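Local coordinates for uncharacterized protein (Parabacteroides merdae ATCC 43184, PDB 5BMT) that is of unknown function but is built mainly of beta strands, with a probable OB-type lipoprotein domain and an immunoglobulin-like fold, at residues Y13-Y18 / G48-A53; L52-V57 / T76-S81; D87-P92 / T136-M141; D99-L104 / L212-D217; D151-V156 / I203-V208. All coordinates share one frame; numbering follows the deposited sequence.

Contact 1 of 5, residues Y13-Y18 / G48-A53; sequences YAIVDY and GDCVLA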
# COMPACT_ATOMS: atom_id res chain seq x y z
N TYR A 13 4.92 6.45 4.06
CA TYR A 13 3.68 5.81 4.43
C TYR A 13 3.94 4.96 5.68
O TYR A 13 5.06 4.45 5.87
CB TYR A 13 3.18 4.92 3.28
CG TYR A 13 2.61 5.78 2.18
CD1 TYR A 13 1.32 6.29 2.28
CD2 TYR A 13 3.39 6.17 1.09
CE1 TYR A 13 0.81 7.16 1.32
CE2 TYR A 13 2.88 7.04 0.12
CZ TYR A 13 1.59 7.51 0.24
OH TYR A 13 1.09 8.40 -0.68
N ALA A 14 2.92 4.84 6.54
CA ALA A 14 3.10 4.14 7.79
C ALA A 14 1.82 3.52 8.26
O ALA A 14 0.74 3.96 7.87
CB ALA A 14 3.54 5.15 8.86
N ILE A 15 1.95 2.49 9.10
CA ILE A 15 0.80 1.88 9.75
C ILE A 15 0.76 2.36 11.20
O ILE A 15 1.78 2.32 11.91
CB ILE A 15 0.90 0.33 9.71
CG1 ILE A 15 0.92 -0.20 8.25
CG2 ILE A 15 -0.29 -0.31 10.53
CD1 ILE A 15 1.22 -1.72 8.17
N VAL A 16 -0.43 2.75 11.67
CA VAL A 16 -0.65 3.09 13.09
C VAL A 16 -0.94 1.77 13.82
O VAL A 16 -1.79 1.00 13.34
CB VAL A 16 -1.86 4.07 13.22
CG1 VAL A 16 -2.15 4.41 14.70
CG2 VAL A 16 -1.62 5.33 12.41
N ASP A 17 -0.27 1.49 14.95
CA ASP A 17 -0.55 0.23 15.62
C ASP A 17 -0.06 0.27 17.05
O ASP A 17 0.71 1.15 17.42
CB ASP A 17 0.18 -0.89 14.87
CG ASP A 17 -0.20 -2.32 15.17
OD1 ASP A 17 -1.18 -2.54 15.94
OD2 ASP A 17 0.47 -3.22 14.62
N TYR A 18 -0.52 -0.69 17.85
CA TYR A 18 -0.05 -0.84 19.21
C TYR A 18 1.22 -1.66 19.25
O TYR A 18 1.31 -2.71 18.59
CB TYR A 18 -1.09 -1.62 20.03
CG TYR A 18 -2.33 -0.86 20.43
CD1 TYR A 18 -2.25 0.21 21.32
CD2 TYR A 18 -3.58 -1.29 20.03
CE1 TYR A 18 -3.40 0.83 21.80
CE2 TYR A 18 -4.74 -0.66 20.49
CZ TYR A 18 -4.64 0.38 21.39
OH TYR A 18 -5.78 0.98 21.88
N GLY A 48 -4.21 -0.19 12.79
CA GLY A 48 -4.43 -0.80 11.48
C GLY A 48 -4.55 0.20 10.36
O GLY A 48 -4.49 -0.18 9.19
N ASP A 49 -4.75 1.48 10.68
CA ASP A 49 -4.83 2.51 9.65
C ASP A 49 -3.49 2.73 9.00
O ASP A 49 -2.45 2.63 9.64
CB ASP A 49 -5.25 3.86 10.27
CG ASP A 49 -6.72 3.99 10.65
OD1 ASP A 49 -7.51 3.10 10.28
OD2 ASP A 49 -7.08 5.00 11.30
N CYS A 50 -3.53 3.12 7.73
CA CYS A 50 -2.35 3.55 6.99
C CYS A 50 -2.44 5.03 6.78
O CYS A 50 -3.53 5.56 6.53
CB CYS A 50 -2.27 2.84 5.65
SG CYS A 50 -1.87 1.09 5.79
N VAL A 51 -1.31 5.71 6.88
CA VAL A 51 -1.26 7.16 6.69
C VAL A 51 -0.00 7.52 5.94
O VAL A 51 0.93 6.71 5.87
CB VAL A 51 -1.28 7.91 8.08
CG1 VAL A 51 -2.58 7.62 8.86
CG2 VAL A 51 -0.04 7.57 8.93
N LEU A 52 0.04 8.74 5.39
CA LEU A 52 1.28 9.34 4.93
C LEU A 52 1.75 10.22 6.07
O LEU A 52 1.06 11.18 6.45
CB LEU A 52 1.08 10.15 3.63
CG LEU A 52 2.36 10.85 3.14
CD1 LEU A 52 3.47 9.85 2.85
CD2 LEU A 52 2.07 11.68 1.89
N ALA A 53 2.88 9.86 6.68
CA ALA A 53 3.36 10.63 7.82
C ALA A 53 4.56 11.45 7.48
O ALA A 53 5.40 11.00 6.72
CB ALA A 53 3.73 9.67 8.94

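Contact 2 of 5, residues L52-V57 / T76-S81; sequences LANFTV and TGAASS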
# COMPACT_ATOMS: atom_id res chain seq x y z
N LEU A 52 0.04 8.74 5.39
CA LEU A 52 1.28 9.34 4.93
C LEU A 52 1.75 10.22 6.07
O LEU A 52 1.06 11.18 6.45
CB LEU A 52 1.08 10.15 3.63
CG LEU A 52 2.36 10.85 3.14
CD1 LEU A 52 3.47 9.85 2.85
CD2 LEU A 52 2.07 11.68 1.89
N ALA A 53 2.88 9.86 6.68
CA ALA A 53 3.36 10.63 7.82
C ALA A 53 4.56 11.45 7.48
O ALA A 53 5.40 11.00 6.72
CB ALA A 53 3.73 9.67 8.94
N ASN A 54 4.66 12.65 8.08
CA ASN A 54 5.86 13.46 7.95
C ASN A 54 6.43 13.59 9.35
O ASN A 54 5.69 13.82 10.31
CB ASN A 54 5.60 14.81 7.26
CG ASN A 54 4.77 15.77 8.06
OD1 ASN A 54 5.30 16.67 8.72
ND2 ASN A 54 3.47 15.59 8.02
N PHE A 55 7.72 13.26 9.50
CA PHE A 55 8.26 13.24 10.85
C PHE A 55 9.73 13.61 10.90
O PHE A 55 10.44 13.54 9.89
CB PHE A 55 8.09 11.81 11.43
CG PHE A 55 8.60 10.69 10.55
CD1 PHE A 55 9.94 10.28 10.60
CD2 PHE A 55 7.75 10.04 9.66
CE1 PHE A 55 10.39 9.22 9.80
CE2 PHE A 55 8.22 9.03 8.82
CZ PHE A 55 9.53 8.62 8.92
N THR A 56 10.17 13.94 12.11
CA THR A 56 11.56 14.25 12.41
C THR A 56 11.93 13.62 13.75
O THR A 56 11.12 13.67 14.69
CB THR A 56 11.80 15.76 12.41
OG1 THR A 56 11.22 16.34 11.25
CG2 THR A 56 13.27 16.12 12.50
N VAL A 57 13.13 13.04 13.82
CA VAL A 57 13.67 12.43 15.03
C VAL A 57 14.84 13.28 15.50
O VAL A 57 15.75 13.56 14.70
CB VAL A 57 14.11 10.97 14.79
CG1 VAL A 57 14.83 10.39 16.02
CG2 VAL A 57 12.92 10.10 14.39
N THR A 76 8.53 13.91 16.20
CA THR A 76 7.46 14.90 16.09
C THR A 76 7.04 14.88 14.65
O THR A 76 7.81 14.54 13.74
CB THR A 76 7.87 16.29 16.56
OG1 THR A 76 9.03 16.68 15.83
CG2 THR A 76 8.12 16.34 18.06
N GLY A 77 5.79 15.21 14.43
CA GLY A 77 5.28 15.25 13.08
C GLY A 77 3.78 15.18 13.03
O GLY A 77 3.09 15.42 14.03
N ALA A 78 3.28 14.83 11.86
CA ALA A 78 1.86 14.78 11.64
C ALA A 78 1.59 13.78 10.55
O ALA A 78 2.51 13.25 9.93
CB ALA A 78 1.34 16.16 11.26
N ALA A 79 0.33 13.48 10.34
CA ALA A 79 0.01 12.50 9.33
C ALA A 79 -1.24 12.91 8.57
O ALA A 79 -2.07 13.68 9.06
CB ALA A 79 -0.20 11.14 9.99
N SER A 80 -1.41 12.33 7.39
CA SER A 80 -2.62 12.53 6.61
C SER A 80 -3.81 11.85 7.28
O SER A 80 -3.65 11.12 8.26
CB SER A 80 -2.42 11.83 5.25
OG SER A 80 -2.40 10.40 5.38
N SER A 81 -5.00 12.03 6.69
CA SER A 81 -6.17 11.25 7.07
C SER A 81 -5.88 9.78 6.72
O SER A 81 -5.05 9.54 5.81
CB SER A 81 -7.40 11.74 6.32
OG SER A 81 -7.77 13.05 6.73
O HOH W 1 11.55 15.74 17.08

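Contact 3 of 5, residues D87-P92 / T136-M141; sequences DLSYSP and TYIMSM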
# COMPACT_ATOMS: atom_id res chain seq x y z
N ASP A 87 -10.21 -4.85 0.80
CA ASP A 87 -9.80 -6.23 0.96
C ASP A 87 -8.98 -6.65 -0.24
O ASP A 87 -8.99 -5.95 -1.28
CB ASP A 87 -11.08 -7.10 0.99
CG ASP A 87 -11.97 -6.78 2.17
OD1 ASP A 87 -11.43 -6.46 3.26
OD2 ASP A 87 -13.21 -6.88 2.02
N LEU A 88 -8.26 -7.76 -0.11
CA LEU A 88 -7.58 -8.34 -1.26
C LEU A 88 -8.45 -9.53 -1.65
O LEU A 88 -8.60 -10.46 -0.87
CB LEU A 88 -6.11 -8.70 -1.00
CG LEU A 88 -5.44 -9.55 -2.09
CD1 LEU A 88 -5.47 -8.90 -3.45
CD2 LEU A 88 -4.05 -9.85 -1.74
N SER A 89 -9.07 -9.42 -2.83
CA SER A 89 -10.02 -10.40 -3.33
C SER A 89 -9.33 -11.55 -4.07
O SER A 89 -8.43 -11.31 -4.88
CB SER A 89 -10.99 -9.68 -4.27
OG SER A 89 -11.60 -8.58 -3.62
N TYR A 90 -9.75 -12.78 -3.82
CA TYR A 90 -9.17 -13.93 -4.49
C TYR A 90 -10.11 -14.45 -5.59
O TYR A 90 -10.05 -15.62 -5.95
CB TYR A 90 -8.84 -15.02 -3.44
CG TYR A 90 -7.77 -14.54 -2.49
CD1 TYR A 90 -6.44 -14.42 -2.91
CD2 TYR A 90 -8.10 -14.08 -1.22
CE1 TYR A 90 -5.45 -13.91 -2.05
CE2 TYR A 90 -7.11 -13.62 -0.33
CZ TYR A 90 -5.79 -13.56 -0.75
OH TYR A 90 -4.82 -13.09 0.11
N SER A 91 -10.96 -13.57 -6.11
CA SER A 91 -11.91 -13.90 -7.19
C SER A 91 -11.44 -13.16 -8.44
O SER A 91 -11.77 -12.00 -8.62
CB SER A 91 -13.34 -13.46 -6.82
OG SER A 91 -13.90 -14.06 -5.65
N PRO A 92 -10.66 -13.81 -9.31
CA PRO A 92 -10.16 -13.11 -10.51
C PRO A 92 -11.28 -12.71 -11.46
O PRO A 92 -12.33 -13.36 -11.53
CB PRO A 92 -9.19 -14.11 -11.14
CG PRO A 92 -9.59 -15.43 -10.60
CD PRO A 92 -10.16 -15.20 -9.23
N THR A 136 -13.68 3.94 -6.10
CA THR A 136 -13.53 2.75 -5.26
C THR A 136 -12.74 1.75 -6.09
O THR A 136 -12.63 1.89 -7.33
CB THR A 136 -14.81 2.19 -4.67
OG1 THR A 136 -15.72 1.92 -5.72
CG2 THR A 136 -15.36 3.11 -3.55
N TYR A 137 -12.18 0.77 -5.41
CA TYR A 137 -11.24 -0.13 -6.04
C TYR A 137 -11.49 -1.57 -5.74
O TYR A 137 -12.16 -1.93 -4.77
CB TYR A 137 -9.81 0.20 -5.52
CG TYR A 137 -9.37 1.61 -5.89
CD1 TYR A 137 -8.74 1.87 -7.10
CD2 TYR A 137 -9.64 2.69 -5.04
CE1 TYR A 137 -8.41 3.16 -7.48
CE2 TYR A 137 -9.32 4.00 -5.42
CZ TYR A 137 -8.69 4.23 -6.64
OH TYR A 137 -8.38 5.51 -7.03
N ILE A 138 -10.92 -2.42 -6.59
CA ILE A 138 -10.90 -3.84 -6.37
C ILE A 138 -9.49 -4.31 -6.67
O ILE A 138 -8.97 -4.09 -7.77
CB ILE A 138 -11.99 -4.63 -7.19
CG1 ILE A 138 -11.79 -6.15 -7.10
CG2 ILE A 138 -12.04 -4.22 -8.66
CD1 ILE A 138 -12.34 -6.69 -5.99
N MSE A 139 -8.87 -4.94 -5.68
CA MSE A 139 -7.56 -5.57 -5.82
C MSE A 139 -7.81 -7.05 -5.80
O MSE A 139 -8.38 -7.56 -4.83
CB MSE A 139 -6.60 -5.12 -4.70
CG MSE A 139 -5.22 -5.73 -4.83
SE MSE A 139 -4.13 -4.94 -6.23
CE MSE A 139 -2.81 -4.00 -5.18
N SER A 140 -7.46 -7.75 -6.88
CA SER A 140 -7.75 -9.16 -6.93
C SER A 140 -6.56 -9.95 -7.38
O SER A 140 -5.61 -9.40 -7.95
CB SER A 140 -8.94 -9.40 -7.87
OG SER A 140 -8.69 -8.92 -9.19
N MSE A 141 -6.69 -11.26 -7.34
CA MSE A 141 -5.66 -12.11 -7.89
C MSE A 141 -6.17 -13.51 -7.98
O MSE A 141 -7.16 -13.86 -7.33
CB MSE A 141 -4.33 -12.05 -7.11
CG MSE A 141 -4.46 -12.22 -5.61
SE MSE A 141 -2.87 -13.09 -4.95
CE MSE A 141 -3.28 -14.67 -5.47
O HOH W 2 -10.60 -5.60 -3.35

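Contact 4 of 5, residues D99-L104 / L212-D217; sequences DNELLL and LTFNAD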
# COMPACT_ATOMS: atom_id res chain seq x y z
N ASP A 99 -18.90 -1.65 -14.37
CA ASP A 99 -19.70 -0.43 -14.50
C ASP A 99 -18.88 0.74 -13.97
O ASP A 99 -18.22 0.61 -12.94
CB ASP A 99 -21.02 -0.55 -13.72
CG ASP A 99 -21.98 -1.62 -14.21
OD1 ASP A 99 -21.93 -1.97 -15.42
OD2 ASP A 99 -22.82 -2.08 -13.40
N ASN A 100 -18.84 1.86 -14.74
CA ASN A 100 -18.13 3.09 -14.37
C ASN A 100 -16.62 2.85 -14.21
O ASN A 100 -15.97 3.58 -13.47
CB ASN A 100 -18.73 3.70 -13.08
CG ASN A 100 -20.20 4.02 -13.22
OD1 ASN A 100 -21.05 3.54 -12.45
ND2 ASN A 100 -20.54 4.75 -14.25
N GLU A 101 -16.07 1.84 -14.90
CA GLU A 101 -14.65 1.55 -14.78
C GLU A 101 -13.79 2.70 -15.29
O GLU A 101 -14.14 3.36 -16.28
CB GLU A 101 -14.28 0.26 -15.52
CG GLU A 101 -12.85 -0.16 -15.24
CD GLU A 101 -12.49 -1.62 -15.36
OE1 GLU A 101 -13.28 -2.41 -15.92
OE2 GLU A 101 -11.39 -1.98 -14.88
N LEU A 102 -12.64 2.91 -14.63
CA LEU A 102 -11.66 3.91 -15.03
C LEU A 102 -10.37 3.28 -15.49
O LEU A 102 -9.92 2.28 -14.90
CB LEU A 102 -11.32 4.80 -13.81
CG LEU A 102 -12.49 5.57 -13.24
CD1 LEU A 102 -12.10 6.16 -11.90
CD2 LEU A 102 -12.94 6.70 -14.18
N LEU A 103 -9.71 3.89 -16.46
CA LEU A 103 -8.38 3.47 -16.86
C LEU A 103 -7.39 4.06 -15.88
O LEU A 103 -7.61 5.18 -15.36
CB LEU A 103 -8.04 3.97 -18.26
CG LEU A 103 -8.91 3.41 -19.35
CD1 LEU A 103 -8.56 4.08 -20.70
CD2 LEU A 103 -8.79 1.88 -19.44
N LEU A 104 -6.29 3.37 -15.67
CA LEU A 104 -5.21 3.85 -14.79
C LEU A 104 -3.95 4.10 -15.60
O LEU A 104 -3.82 3.61 -16.73
CB LEU A 104 -4.94 2.81 -13.69
CG LEU A 104 -5.86 2.81 -12.46
CD1 LEU A 104 -7.22 2.25 -12.77
CD2 LEU A 104 -5.28 1.88 -11.40
N LEU A 212 -5.03 -0.21 -19.03
CA LEU A 212 -4.35 0.90 -19.69
C LEU A 212 -5.22 1.48 -20.81
O LEU A 212 -5.24 2.70 -21.01
CB LEU A 212 -3.04 0.37 -20.27
CG LEU A 212 -2.02 1.35 -20.74
CD1 LEU A 212 -1.51 2.27 -19.54
CD2 LEU A 212 -0.80 0.59 -21.30
N THR A 213 -5.90 0.62 -21.58
CA THR A 213 -6.80 1.11 -22.63
C THR A 213 -8.05 0.26 -22.68
O THR A 213 -8.01 -0.91 -22.31
CB THR A 213 -6.16 1.12 -24.04
OG1 THR A 213 -5.91 -0.22 -24.48
CG2 THR A 213 -4.91 1.99 -24.15
N PHE A 214 -9.14 0.84 -23.17
CA PHE A 214 -10.37 0.09 -23.44
C PHE A 214 -10.40 -0.30 -24.92
O PHE A 214 -9.67 0.27 -25.75
CB PHE A 214 -11.62 0.95 -23.17
CG PHE A 214 -11.93 1.28 -21.73
CD1 PHE A 214 -12.21 0.28 -20.81
CD2 PHE A 214 -12.05 2.60 -21.33
CE1 PHE A 214 -12.53 0.59 -19.49
CE2 PHE A 214 -12.43 2.92 -20.03
CZ PHE A 214 -12.64 1.91 -19.11
N ASN A 215 -11.32 -1.21 -25.27
CA ASN A 215 -11.60 -1.49 -26.68
C ASN A 215 -12.41 -0.27 -27.23
O ASN A 215 -12.69 0.68 -26.49
CB ASN A 215 -12.33 -2.82 -26.84
CG ASN A 215 -13.70 -2.89 -26.19
OD1 ASN A 215 -14.11 -2.00 -25.44
ND2 ASN A 215 -14.42 -3.97 -26.46
N ALA A 216 -12.77 -0.28 -28.52
CA ALA A 216 -13.44 0.85 -29.18
C ALA A 216 -14.70 1.37 -28.48
O ALA A 216 -14.89 2.59 -28.45
CB ALA A 216 -13.78 0.48 -30.62
N ASP A 217 -15.55 0.49 -27.92
CA ASP A 217 -16.80 0.95 -27.30
C ASP A 217 -16.77 0.90 -25.76
O ASP A 217 -17.82 0.98 -25.11
CB ASP A 217 -18.00 0.15 -27.86
CG ASP A 217 -17.97 -1.34 -27.61
OD1 ASP A 217 -16.99 -1.83 -26.99
OD2 ASP A 217 -18.93 -2.03 -28.03
O HOH W 3 -4.31 4.53 -19.28

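Contact 5 of 5, residues D151-V156 / I203-V208; sequences DGTDRV and IVSYRV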
# COMPACT_ATOMS: atom_id res chain seq x y z
N ASP A 151 11.18 -9.55 -16.57
CA ASP A 151 12.38 -8.71 -16.72
C ASP A 151 13.62 -9.22 -15.94
O ASP A 151 14.29 -8.45 -15.26
CB ASP A 151 12.05 -7.26 -16.31
CG ASP A 151 11.12 -6.53 -17.26
OD1 ASP A 151 11.09 -6.88 -18.46
OD2 ASP A 151 10.44 -5.57 -16.81
N GLY A 152 13.90 -10.52 -16.04
CA GLY A 152 15.05 -11.12 -15.35
C GLY A 152 14.84 -11.52 -13.91
O GLY A 152 15.74 -12.11 -13.31
N THR A 153 13.66 -11.21 -13.32
CA THR A 153 13.34 -11.60 -11.95
C THR A 153 12.48 -12.85 -12.02
O THR A 153 11.47 -12.86 -12.72
CB THR A 153 12.65 -10.47 -11.16
OG1 THR A 153 13.51 -9.34 -11.12
CG2 THR A 153 12.30 -10.89 -9.72
N ASP A 154 12.87 -13.89 -11.30
CA ASP A 154 12.09 -15.12 -11.32
C ASP A 154 10.95 -15.09 -10.30
O ASP A 154 10.98 -14.34 -9.32
CB ASP A 154 13.01 -16.33 -11.06
CG ASP A 154 14.02 -16.58 -12.17
OD1 ASP A 154 13.62 -16.55 -13.36
OD2 ASP A 154 15.19 -16.86 -11.86
N ARG A 155 9.94 -15.92 -10.56
CA ARG A 155 8.80 -16.21 -9.68
C ARG A 155 8.08 -14.93 -9.24
O ARG A 155 7.86 -14.70 -8.04
CB ARG A 155 9.25 -17.04 -8.44
CG ARG A 155 9.92 -18.36 -8.87
CD ARG A 155 10.22 -19.30 -7.71
NE ARG A 155 9.01 -19.73 -7.01
CZ ARG A 155 8.22 -20.74 -7.37
NH1 ARG A 155 8.52 -21.48 -8.44
NH2 ARG A 155 7.13 -21.01 -6.67
N VAL A 156 7.65 -14.13 -10.21
CA VAL A 156 6.89 -12.91 -9.91
C VAL A 156 5.38 -13.22 -9.98
O VAL A 156 4.91 -13.79 -10.98
CB VAL A 156 7.27 -11.80 -10.92
CG1 VAL A 156 6.47 -10.53 -10.67
CG2 VAL A 156 8.78 -11.51 -10.90
N ILE A 203 12.22 -14.64 -0.25
CA ILE A 203 11.49 -13.42 -0.58
C ILE A 203 10.29 -13.77 -1.44
O ILE A 203 10.19 -14.88 -1.98
CB ILE A 203 12.40 -12.39 -1.33
CG1 ILE A 203 12.86 -12.94 -2.72
CG2 ILE A 203 13.60 -11.91 -0.47
CD1 ILE A 203 13.21 -11.86 -3.77
N VAL A 204 9.41 -12.78 -1.59
CA VAL A 204 8.28 -12.82 -2.51
C VAL A 204 8.42 -11.64 -3.44
O VAL A 204 8.74 -10.55 -2.97
CB VAL A 204 6.92 -12.81 -1.78
CG1 VAL A 204 5.76 -12.55 -2.76
CG2 VAL A 204 6.71 -14.12 -1.03
N SER A 205 8.18 -11.85 -4.73
CA SER A 205 8.19 -10.80 -5.75
C SER A 205 6.82 -10.71 -6.36
O SER A 205 6.23 -11.75 -6.71
CB SER A 205 9.21 -11.11 -6.85
OG SER A 205 10.54 -11.13 -6.36
N TYR A 206 6.30 -9.50 -6.51
CA TYR A 206 4.99 -9.35 -7.14
C TYR A 206 4.92 -8.05 -7.92
O TYR A 206 5.76 -7.16 -7.76
CB TYR A 206 3.85 -9.43 -6.11
CG TYR A 206 3.70 -8.18 -5.27
CD1 TYR A 206 4.43 -8.00 -4.10
CD2 TYR A 206 2.81 -7.17 -5.65
CE1 TYR A 206 4.33 -6.82 -3.35
CE2 TYR A 206 2.64 -6.02 -4.86
CZ TYR A 206 3.44 -5.83 -3.74
OH TYR A 206 3.34 -4.65 -3.04
N ARG A 207 3.92 -7.95 -8.78
CA ARG A 207 3.65 -6.71 -9.48
C ARG A 207 2.15 -6.52 -9.54
O ARG A 207 1.41 -7.48 -9.31
CB ARG A 207 4.27 -6.70 -10.87
CG ARG A 207 3.68 -7.81 -11.72
CD ARG A 207 4.35 -7.81 -13.06
NE ARG A 207 3.77 -8.83 -13.92
CZ ARG A 207 4.02 -8.90 -15.22
NH1 ARG A 207 4.78 -8.00 -15.81
NH2 ARG A 207 3.46 -9.85 -15.95
N VAL A 208 1.71 -5.31 -9.89
CA VAL A 208 0.29 -4.99 -9.98
C VAL A 208 -0.02 -4.61 -11.41
O VAL A 208 0.59 -3.67 -11.93
CB VAL A 208 -0.12 -3.88 -9.00
CG1 VAL A 208 -1.62 -3.55 -9.13
CG2 VAL A 208 0.19 -4.28 -7.56
O HOH W 4 11.90 -13.34 -7.07
O HOH W 5 7.79 -14.64 -5.37

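Contact 1 of 5, residues Y13-Y18 / G48-A53
Val51 O is gripped twice: Ala14 N donates to it at 2.8 Å, nearly along the C=O axis, and Tyr13 CA brings a CA-H...O contact at 3.2 Å. Ala14 O is held in the same double manner, taking Val51 N at 2.9 Å and a CA-H...O contact from Cys50. These bonds define an antiparallel pairing with Ala14 and Val51 as the hydrogen-bonded pair. Val16 N donates to Asp49 O, and Gly48 N donates to Val16 O at 2.8 Å.

On the face bearing Tyr13, Ile15, Cys50 and Leu52, Tyr13 CG stands anti to its carbonyl carbon (chi1 -75°), and Leu52 CD1 sits above the middle of the ring in a CH-pi contact, 3.9 Å from the Tyr13 centroid and 6° off the normal. Further along, Ile15 CG1 touches Cys50 SG at 3.9 Å. Val16 CG2 meets Val51 CG1 on the other face, which Ala14 shares.

The segments lie on neighbouring strands of the five-stranded sheet in the probable OB domain, Gly48 and Asp49 being loop. The main chain supplies all polar bonding between them, while the mostly buried side chains contribute dispersion and CH-pi contacts; the Asp49 carboxylate turns elsewhere, to Lys85.

Contact 2 of 5, residues L52-V57 / T76-S81
Thr76 opens the pairing with two backbone bonds to Thr56: Thr76 N gives to Thr56 O at 3.0 Å, and Thr76 O accepts from Thr56 N at 2.9 Å. Its hydroxyl, placed between the backbone N and the carbonyl carbon, is hydrogen-bonded to water 1, and that water donates to Thr56 O. Gly77 follows in a non-hydrogen-bonded pair with Phe55; a CB built on Gly77 would lie 2.0 Å from Asn54 O, so the close passage of the two chains depends on glycine. At Ala78 the doubled bonding returns, with Asn54 N giving to Ala78 O at 2.9 Å and Ala78 N to Asn54 O. The Asn54 amide folds over this pair, its ND2 3.2 Å from Ala78 O but too poorly angled to bond. Ala79 CB faces Ala53 CB at 4.3 Å, on the same face as Phe55.

Ser80 closes the series with a different pattern. Ser80 N gives to Leu52 O, whereas Leu52 N meets the side-chain Ser80 OG at 3.0 Å and 171°, and OG itself donates to Ser81 O at 2.8 Å. An alanine here would remove both the acceptor of Leu52 N and the bond to Ser81 O, and would probably loosen this end of the pairing.

The antiparallel pairing of strands 50-57 and 73-79, in the probable OB domain, is thus prolonged by a hydroxyl standing in for a backbone carbonyl. Five main-chain bonds and one to that hydroxyl carry the direct polar linkage between the segments.

Contact 3 of 5, residues D87-P92 / T136-M141
From CB outward, the side chain of Met141, present as selenomethionine, traces one border of the contact. Its CB points away from residues 87-92, but CG, set between the backbone N and the carbonyl carbon (chi1 49°), lies 4.0 Å from Tyr90 CD1 and 4.1 Å from Leu88 CD1. The chain bends again, so that SE approaches Tyr90 CE1 at 4.0 Å, and the terminal CE settles 4.1 Å from Tyr90 CD1. SE is at the ring edge, 5.2 Å from the Tyr90 centroid and 75° off the normal: a Met-aromatic contact made with selenium, the two side chains lying alongside and pointing the same way.

Next to them, strands 85-89 and 134-140 of the larger mixed sheet pair in parallel for a short way, Ser89 with Ser140. Ser89 N donates to Met139 O at 2.8 Å, nearly along the C=O axis, while Met141 N reaches Ser89 O only weakly, with an angle of 129°. Water 2 spans the neighbouring positions, donating to Asp87 O and accepting from Met139 N.

Leu88 CD1 presses on Met139 CG at 3.5 Å, tighter than usual carbon contact, though Leu88, Met139 and Met141 each have a second conformer. Leu188 of helix 186-198 packs on Leu88, Tyr90 and Met141, and the hydroxyls of Tyr90 and Thr187 are hydrogen-bonded. Met141 O, buried by the contact, finds no hydrogen-bond partner in the model.

Contact 4 of 5, residues D99-L104 / L212-D217
Tight packing is concentrated where Leu103 meets Phe214. With CG anti to the carbonyl carbon (chi1 -63°) and chi2 at 175°, Leu103 puts CD2 over the middle of the phenyl ring, 3.6 Å from the Phe214 centroid and 4° off the normal. CD2 makes the CH-pi contact, and Leu103 CG packs on the same face, 3.6 Å from Phe214 CE2. The rim of the ring is met by the backbone: Glu101 O lies in the ring plane, 3.5 Å from Phe214 CZ. The other branch, Leu103 CD1, lies 3.6 Å from Leu212 O. An alanine in place of Phe214 would take away the ring face under Leu103 and would probably leave its CD2 methyl poorly packed.

The loose side begins one residue on, at Leu104. There the two chains are joined through water 3, which donates to Leu104 O at 2.8 Å and to Leu212 O at 2.7 Å; no direct hydrogen bond links the segments. The exposed Leu212 side chain reaches only as far as Leu104 O, through CD1.

Leu212 and Thr213 face Thr223 of strand 221-233 in a classic beta bulge, and the Thr213 hydroxyl bonds that of Thr223. Ile221 of the same strand touches both Phe214 and Glu101. Glu101 OE1 accepts from Leu98 N, and OE2 forms a salt bridge with Arg162 of strand 153-167, on which Leu102 pairs with Ala163.

Contact 5 of 5, residues D151-V156 / I203-V208
The chain of 151-156 turns a corner at Asp154 and Arg155, the latter with positive backbone angles (phi 53°, psi 56°), and brings Val156 CA to 4.8 Å from Ser205 CA without a direct hydrogen bond between the two segments.

Val156 supplies most of the apolar touch. With CG1 anti to its backbone N (chi1 178°), that methyl lies along strand 203-214, 4.0 Å from Tyr206 CA and 4.0 Å from Arg207 CG, while CG2 lies against Ser205 CB at 4.1 Å. Arg207 leads its stem past Val156 in an extended run from CG to NE, and NE bonds Thr158.

The polar connection passes through water. Ser205 OG, anti to its carbonyl carbon, reaches water 4 at 2.7 Å, and water 4 donates to Asp154 O at 2.6 Å; Gln231 is a second partner of that hydroxyl, and Thr153 CG2 brushes against it. Water 5 accepts from Ser205 N at 2.9 Å and donates to Arg155 O at 2.7 Å, standing where a direct backbone bond between the strands might otherwise lie. Arg155 sends its guanidinium off to Glu196 of helix 186-198 in a salt bridge.

Strands 153-167 and 203-214 run parallel in the larger mixed sheet, and just beyond the corner Tyr157 makes backbone bonds with Ser205 and Arg207. The two waters thus bridge the segments just before the pairing through Tyr157 begins, satisfying Asp154 O and Arg155 O on one side and Ser205 OG and N on the other.

How the contacts relate
Contacts 1 and 2 are consecutive seams of one sheet: they share Leu52 and Ala53 on strand 50-57, lie with centres about 10 Å apart, and touch where Val51 CG2 meets Ala79 CB. Contacts 3, 4 and 5 belong to the larger sheet. Contact 3 packs on contact 5 through Met139 CE and Val208 CG2, and its nearest atoms to contact 4 are about 5 Å away. Contact 5 is nested in the loop closed by contact 4, both using strand 203-214. Between the two groups, contacts 1 and 3 have centres about 21 Å apart. No active site is known; a CXS molecule, probably from the crystallisation liquor, lies about 3 Å from the Tyr13 side chain in contact 1.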